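Local coordinates for transketolase (Campylobacter jejuni, PDB 3L84), which belongs to the transketolase family of thiamine diphosphate-dependent enzymes and is built from three alpha/beta domains, at residues Arg58-Phe63 with His144-Leu149; Asn122-Ala127 with Asp173-Ile178. One frame throughout, in Å; residues are numbered along the deposited sequence.

Interaction 1 (Arg58-Phe63 with His144-Leu149); sequences RDRLVF and HKIYCL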
loop_
_atom_site.group_PDB
_atom_site.type_symbol
_atom_site.label_atom_id
_atom_site.label_comp_id
_atom_site.label_asym_id
_atom_site.label_seq_id
_atom_site.Cartn_x
_atom_site.Cartn_y
_atom_site.Cartn_z
ATOM N N ARG A 58 26.230 14.448 11.873
ATOM C CA ARG A 58 26.784 13.155 11.487
ATOM C C ARG A 58 26.338 12.745 10.084
ATOM O O ARG A 58 25.234 13.075 9.645
ATOM C CB ARG A 58 26.357 12.070 12.467
ATOM C CG ARG A 58 24.899 11.716 12.406
ATOM C CD ARG A 58 24.477 10.877 13.579
ATOM N NE ARG A 58 23.089 10.418 13.472
ATOM C CZ ARG A 58 22.076 11.121 13.940
ATOM N NH1 ARG A 58 22.237 12.321 14.461
ATOM N NH2 ARG A 58 20.846 10.648 13.889
ATOM N N ASP A 59 27.166 11.991 9.375
ATOM C CA ASP A 59 26.659 11.278 8.213
ATOM C C ASP A 59 25.579 10.286 8.662
ATOM O O ASP A 59 25.686 9.691 9.734
ATOM C CB ASP A 59 27.752 10.490 7.520
ATOM C CG ASP A 59 28.782 11.344 6.835
ATOM O OD1 ASP A 59 28.558 12.551 6.548
ATOM O OD2 ASP A 59 29.894 10.822 6.569
ATOM N N ARG A 60 24.560 10.111 7.840
ATOM C CA ARG A 60 23.462 9.182 8.124
ATOM C C ARG A 60 23.676 7.936 7.247
ATOM O O ARG A 60 23.677 8.036 6.029
ATOM C CB ARG A 60 22.069 9.791 7.851
ATOM C CG ARG A 60 21.724 11.177 8.459
ATOM C CD ARG A 60 21.780 11.126 9.935
ATOM N NE ARG A 60 21.042 12.205 10.631
ATOM C CZ ARG A 60 21.501 13.437 10.878
ATOM N NH1 ARG A 60 22.679 13.829 10.411
ATOM N NH2 ARG A 60 20.808 14.294 11.634
ATOM N N LEU A 61 23.801 6.762 7.858
ATOM C CA LEU A 61 23.965 5.494 7.194
ATOM C C LEU A 61 22.658 4.735 7.293
ATOM O O LEU A 61 22.126 4.583 8.386
ATOM C CB LEU A 61 25.072 4.701 7.859
ATOM C CG LEU A 61 25.351 3.282 7.384
ATOM C CD1 LEU A 61 25.747 3.306 5.938
ATOM C CD2 LEU A 61 26.419 2.626 8.301
ATOM N N VAL A 62 22.130 4.281 6.168
ATOM C CA VAL A 62 20.890 3.497 6.111
ATOM C C VAL A 62 21.115 2.166 5.379
ATOM O O VAL A 62 21.496 2.159 4.202
ATOM C CB VAL A 62 19.779 4.238 5.380
ATOM C CG1 VAL A 62 18.475 3.385 5.304
ATOM C CG2 VAL A 62 19.478 5.611 6.035
ATOM N N PHE A 63 20.843 1.058 6.043
ATOM C CA PHE A 63 20.793 -0.276 5.408
ATOM C C PHE A 63 19.364 -0.502 4.938
ATOM O O PHE A 63 18.535 -0.902 5.736
ATOM C CB PHE A 63 21.164 -1.380 6.403
ATOM C CG PHE A 63 22.629 -1.606 6.607
ATOM C CD1 PHE A 63 23.486 -0.584 6.939
ATOM C CD2 PHE A 63 23.147 -2.910 6.585
ATOM C CE1 PHE A 63 24.880 -0.836 7.140
ATOM C CE2 PHE A 63 24.492 -3.152 6.806
ATOM C CZ PHE A 63 25.347 -2.107 7.080
ATOM N N HIS A 144 26.721 17.204 5.858
ATOM C CA HIS A 144 27.044 15.783 5.952
ATOM C C HIS A 144 26.455 15.030 4.743
ATOM O O HIS A 144 25.717 15.581 3.911
ATOM C CB HIS A 144 26.471 15.242 7.262
ATOM C CG HIS A 144 24.987 15.280 7.321
ATOM N ND1 HIS A 144 24.183 14.303 6.761
ATOM C CD2 HIS A 144 24.139 16.214 7.819
ATOM C CE1 HIS A 144 22.917 14.609 6.977
ATOM N NE2 HIS A 144 22.856 15.772 7.609
ATOM N N LYS A 145 26.829 13.767 4.644
ATOM C CA LYS A 145 26.314 12.863 3.610
ATOM C C LYS A 145 25.241 11.949 4.158
ATOM O O LYS A 145 25.067 11.808 5.378
ATOM C CB LYS A 145 27.464 12.040 3.038
ATOM C CG LYS A 145 28.542 12.867 2.368
ATOM C CD LYS A 145 28.083 13.565 1.093
ATOM C CE LYS A 145 29.200 14.399 0.444
ATOM N NZ LYS A 145 28.666 15.119 -0.728
ATOM N N ILE A 146 24.540 11.302 3.227
ATOM C CA ILE A 146 23.573 10.238 3.499
ATOM C C ILE A 146 23.965 9.076 2.624
ATOM O O ILE A 146 24.009 9.216 1.384
ATOM C CB ILE A 146 22.134 10.650 3.197
ATOM C CG1 ILE A 146 21.698 11.869 4.049
ATOM C CG2 ILE A 146 21.204 9.453 3.441
ATOM C CD1 ILE A 146 22.179 13.243 3.657
ATOM N N TYR A 147 24.387 7.983 3.240
ATOM C CA TYR A 147 24.798 6.750 2.559
ATOM C C TYR A 147 23.725 5.707 2.741
ATOM O O TYR A 147 23.285 5.432 3.857
ATOM C CB TYR A 147 26.105 6.205 3.152
ATOM C CG TYR A 147 27.308 7.080 2.955
ATOM C CD1 TYR A 147 27.997 7.097 1.747
ATOM C CD2 TYR A 147 27.787 7.891 3.984
ATOM C CE1 TYR A 147 29.137 7.873 1.590
ATOM C CE2 TYR A 147 28.899 8.696 3.821
ATOM C CZ TYR A 147 29.572 8.701 2.608
ATOM O OH TYR A 147 30.711 9.478 2.374
ATOM N N CYS A 148 23.279 5.103 1.647
ATOM C CA CYS A 148 22.301 4.042 1.735
ATOM C C CYS A 148 22.802 2.820 1.019
ATOM O O CYS A 148 23.223 2.939 -0.146
ATOM C CB CYS A 148 21.006 4.494 1.069
ATOM S SG CYS A 148 19.675 3.306 1.062
ATOM N N LEU A 149 22.777 1.669 1.680
ATOM C CA LEU A 149 23.081 0.397 1.010
ATOM C C LEU A 149 21.785 -0.277 0.653
ATOM O O LEU A 149 20.907 -0.410 1.488
ATOM C CB LEU A 149 23.891 -0.537 1.911
ATOM C CG LEU A 149 25.386 -0.299 2.084
ATOM C CD1 LEU A 149 25.705 1.149 2.495
ATOM C CD2 LEU A 149 25.923 -1.319 3.112
HETATM O O HOH W 1 31.439 11.086 4.384
#
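The guanidinium of Arg-60 lies flat on the imidazole of His-144, centres 4.6 Å apart and planes 27° from parallel. The stack sits at the start of two neighbouring parallel strands, 60-63 and 146-151, in the sheet of the thiamine diphosphate binding domain. NH1 of Arg-60 comes over one face of the imidazole, offset toward the rim. On the same face the carbonyl O of Arg-58 sits 3.2 Å from His-144 CG. Arg-60 NH1 also donates to this Arg-58 O, a bent bond that helps hold the guanidinium over the ring. In the ring plane, His-144 ND1 gives a nearly straight bond to Lys-145 O. That oxygen also accepts from Arg-60 N. His-144 NE2 bonds to Tyr-404 OH, and Arg-60 NH2 to Tyr-404 O. The imidazole is thus held at both nitrogens.

From there the ladder is regular: Arg-60 O takes Tyr-147 N, Val-62 N gives to Tyr-147 O, and Val-62 O takes Leu-149 N. On the sheet face of Leu-61 and Phe-63, CD1 of Leu-61 meets Tyr-147 CB at 4.0 Å. Leu-149 has a second conformer, so its CD1 contact with Leu-61 CD1 and the CH-pi approach of its CD2 over the Phe-63 ring are doubtful. Helix 30-42 packs on this face.

Asp-59 closes the start of the pair. Its CG lies beside the backbone N (chi1 -69°), and from there OD1 accepts Lys-145 N at 2.8 Å, met from above the carboxylate plane. OD2 lies in the plane of the Tyr-147 ring, 3.6 Å from CE2, and one water joins it to Tyr-147 OH.

Interaction 2 (Asn122-Ala127 with Asp173-Ile178); sequences NAVGFA and DNFILI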
loop_
_atom_site.group_PDB
_atom_site.type_symbol
_atom_site.label_atom_id
_atom_site.label_comp_id
_atom_site.label_asym_id
_atom_site.label_seq_id
_atom_site.Cartn_x
_atom_site.Cartn_y
_atom_site.Cartn_z
ATOM N N ASN A 122 13.640 6.381 2.754
ATOM C CA ASN A 122 14.061 7.031 4.005
ATOM C C ASN A 122 15.365 7.809 3.778
ATOM O O ASN A 122 15.517 8.936 4.268
ATOM C CB ASN A 122 14.357 6.016 5.089
ATOM C CG ASN A 122 13.157 5.176 5.502
ATOM O OD1 ASN A 122 11.982 5.649 5.527
ATOM N ND2 ASN A 122 13.446 3.956 5.855
ATOM N N ALA A 123 16.292 7.217 3.030
ATOM C CA ALA A 123 17.554 7.888 2.810
ATOM C C ALA A 123 17.375 9.165 1.986
ATOM O O ALA A 123 17.997 10.192 2.268
ATOM C CB ALA A 123 18.536 6.948 2.140
ATOM N N VAL A 124 16.521 9.108 0.961
ATOM C CA VAL A 124 16.151 10.327 0.236
ATOM C C VAL A 124 15.570 11.340 1.199
ATOM O O VAL A 124 15.873 12.538 1.130
ATOM C CB VAL A 124 15.192 10.008 -0.914
ATOM C CG1 VAL A 124 14.551 11.302 -1.483
ATOM C CG2 VAL A 124 15.913 9.212 -2.010
ATOM N N GLY A 125 14.726 10.875 2.138
ATOM C CA GLY A 125 14.179 11.782 3.110
ATOM C C GLY A 125 15.221 12.419 4.042
ATOM O O GLY A 125 15.140 13.605 4.336
ATOM N N PHE A 126 16.190 11.635 4.494
ATOM C CA PHE A 126 17.285 12.221 5.287
ATOM C C PHE A 126 18.046 13.263 4.484
ATOM O O PHE A 126 18.464 14.248 5.058
ATOM C CB PHE A 126 18.245 11.130 5.781
ATOM C CG PHE A 126 17.754 10.323 6.951
ATOM C CD1 PHE A 126 17.322 10.904 8.102
ATOM C CD2 PHE A 126 17.777 8.940 6.881
ATOM C CE1 PHE A 126 16.873 10.140 9.217
ATOM C CE2 PHE A 126 17.320 8.170 7.967
ATOM C CZ PHE A 126 16.890 8.771 9.134
ATOM N N ALA A 127 18.218 13.059 3.184
ATOM C CA ALA A 127 18.936 13.985 2.321
ATOM C C ALA A 127 18.095 15.284 2.126
ATOM O O ALA A 127 18.651 16.387 2.169
ATOM C CB ALA A 127 19.287 13.324 1.017
ATOM N N ASP A 173 22.706 16.349 -3.782
ATOM C CA ASP A 173 24.121 16.056 -3.939
ATOM C C ASP A 173 24.833 15.750 -2.626
ATOM O O ASP A 173 26.049 15.812 -2.502
ATOM C CB ASP A 173 24.812 17.216 -4.675
ATOM C CG ASP A 173 24.730 18.526 -3.914
ATOM O OD1 ASP A 173 24.262 18.579 -2.757
ATOM O OD2 ASP A 173 25.224 19.547 -4.467
ATOM N N ASN A 174 24.015 15.402 -1.644
ATOM C CA ASN A 174 24.428 14.833 -0.375
ATOM C C ASN A 174 24.067 13.363 -0.234
ATOM O O ASN A 174 24.347 12.757 0.800
ATOM C CB ASN A 174 23.850 15.659 0.789
ATOM C CG ASN A 174 22.331 15.784 0.767
ATOM O OD1 ASN A 174 21.668 15.393 -0.189
ATOM N ND2 ASN A 174 21.777 16.384 1.842
ATOM N N PHE A 175 23.480 12.783 -1.268
ATOM C CA PHE A 175 22.938 11.417 -1.221
ATOM C C PHE A 175 23.773 10.476 -2.078
ATOM O O PHE A 175 23.952 10.705 -3.280
ATOM C CB PHE A 175 21.497 11.447 -1.748
ATOM C CG PHE A 175 20.796 10.117 -1.829
ATOM C CD1 PHE A 175 20.883 9.201 -0.796
ATOM C CD2 PHE A 175 20.079 9.781 -2.936
ATOM C CE1 PHE A 175 20.202 7.981 -0.864
ATOM C CE2 PHE A 175 19.396 8.572 -3.003
ATOM C CZ PHE A 175 19.451 7.676 -1.968
ATOM N N ILE A 176 24.227 9.389 -1.471
ATOM C CA ILE A 176 25.040 8.367 -2.106
ATOM C C ILE A 176 24.384 7.014 -1.864
ATOM O O ILE A 176 24.299 6.555 -0.743
ATOM C CB ILE A 176 26.497 8.407 -1.601
ATOM C CG1 ILE A 176 27.141 9.755 -1.891
ATOM C CG2 ILE A 176 27.295 7.290 -2.239
ATOM C CD1 ILE A 176 28.520 9.979 -1.258
ATOM N N LEU A 177 23.879 6.417 -2.929
ATOM C CA LEU A 177 23.173 5.155 -2.920
ATOM C C LEU A 177 24.110 4.089 -3.467
ATOM O O LEU A 177 24.624 4.212 -4.579
ATOM C CB LEU A 177 21.920 5.268 -3.786
ATOM C CG LEU A 177 20.997 4.076 -3.855
ATOM C CD1 LEU A 177 20.479 3.674 -2.501
ATOM C CD2 LEU A 177 19.811 4.385 -4.809
ATOM N N ILE A 178 24.368 3.060 -2.700
ATOM C CA ILE A 178 25.252 1.974 -3.073
ATOM C C ILE A 178 24.380 0.742 -3.283
ATOM O O ILE A 178 23.763 0.230 -2.338
ATOM C CB ILE A 178 26.321 1.716 -2.003
ATOM C CG1 ILE A 178 27.090 2.984 -1.750
ATOM C CG2 ILE A 178 27.207 0.539 -2.425
ATOM C CD1 ILE A 178 28.007 2.936 -0.523
#
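The ring of Phe-175 points into helix 122-127 and meets two of its side chains with different atoms. CE1 touches the methyl of Ala-123 at 3.6 Å, an approach oblique to the ring. On the other side of the ring's rim, CE2 lies 3.7 Å from Val-124 CG2, and CZ is almost as near to the same methyl. The Val-124 and Phe-175 side chains are set at a slant to one another. The backbone N of Val-124 lies over one face of the ring. The CB of Phe-175 points toward the helix, and CG lies anti to the backbone N (chi1 177°). At the base of the ring, its CB packs on Ala-127 CB at 4.0 Å. The small residues Ala-123 and Ala-127 are one helical turn apart, and both turn their methyls toward the strand.

This is helix-on-sheet packing in an alpha/beta domain: helix 118-137 covers the sheet that contains strand 175-181. The short segments run nearly antiparallel, at 162°, with axes 9.0 Å apart.

Asn-174 adds the polar link. Its ND2 donates to Ala-127 O at 3.1 Å in a nearly straight bond. The acceptor is close to the amide plane, and the donor is tilted 15° from the carbonyl plane. Its OD1 lies 3.4 Å from Ala-127 CB and has no hydrogen-bond partner in the model, although the contact buries it.

Further out, Leu-172 touches both Val-124 and Ala-127. Asp-173 forms a salt bridge with Lys-131 through OD1, a second polar tie to the same helix. Asn-174 bonds through its backbone to Ile-146, and Phe-175 to Cys-234, in the strands that flank 175-181.

From the N terminus the chain passes strand 60-63, then helix 118-137, then strand 146-151, where interaction 1 closes a loop of 80 residues that includes the helix. The chain runs on to strand 175-181, where interaction 2 closes a loop of 45 residues from the helix. The two loops cross, since their segments alternate. Strand 146-151 lies between strands 60-63 and 175-181 in the sheet, so interaction 1 sets the edge pair within this chain and interaction 2 fastens the helix to the next strand. Their centres are about 7 Å apart. Ile-146 and Cys-148 bond through their backbones to strand 175-181 and its approach, and both also touch Ala-123.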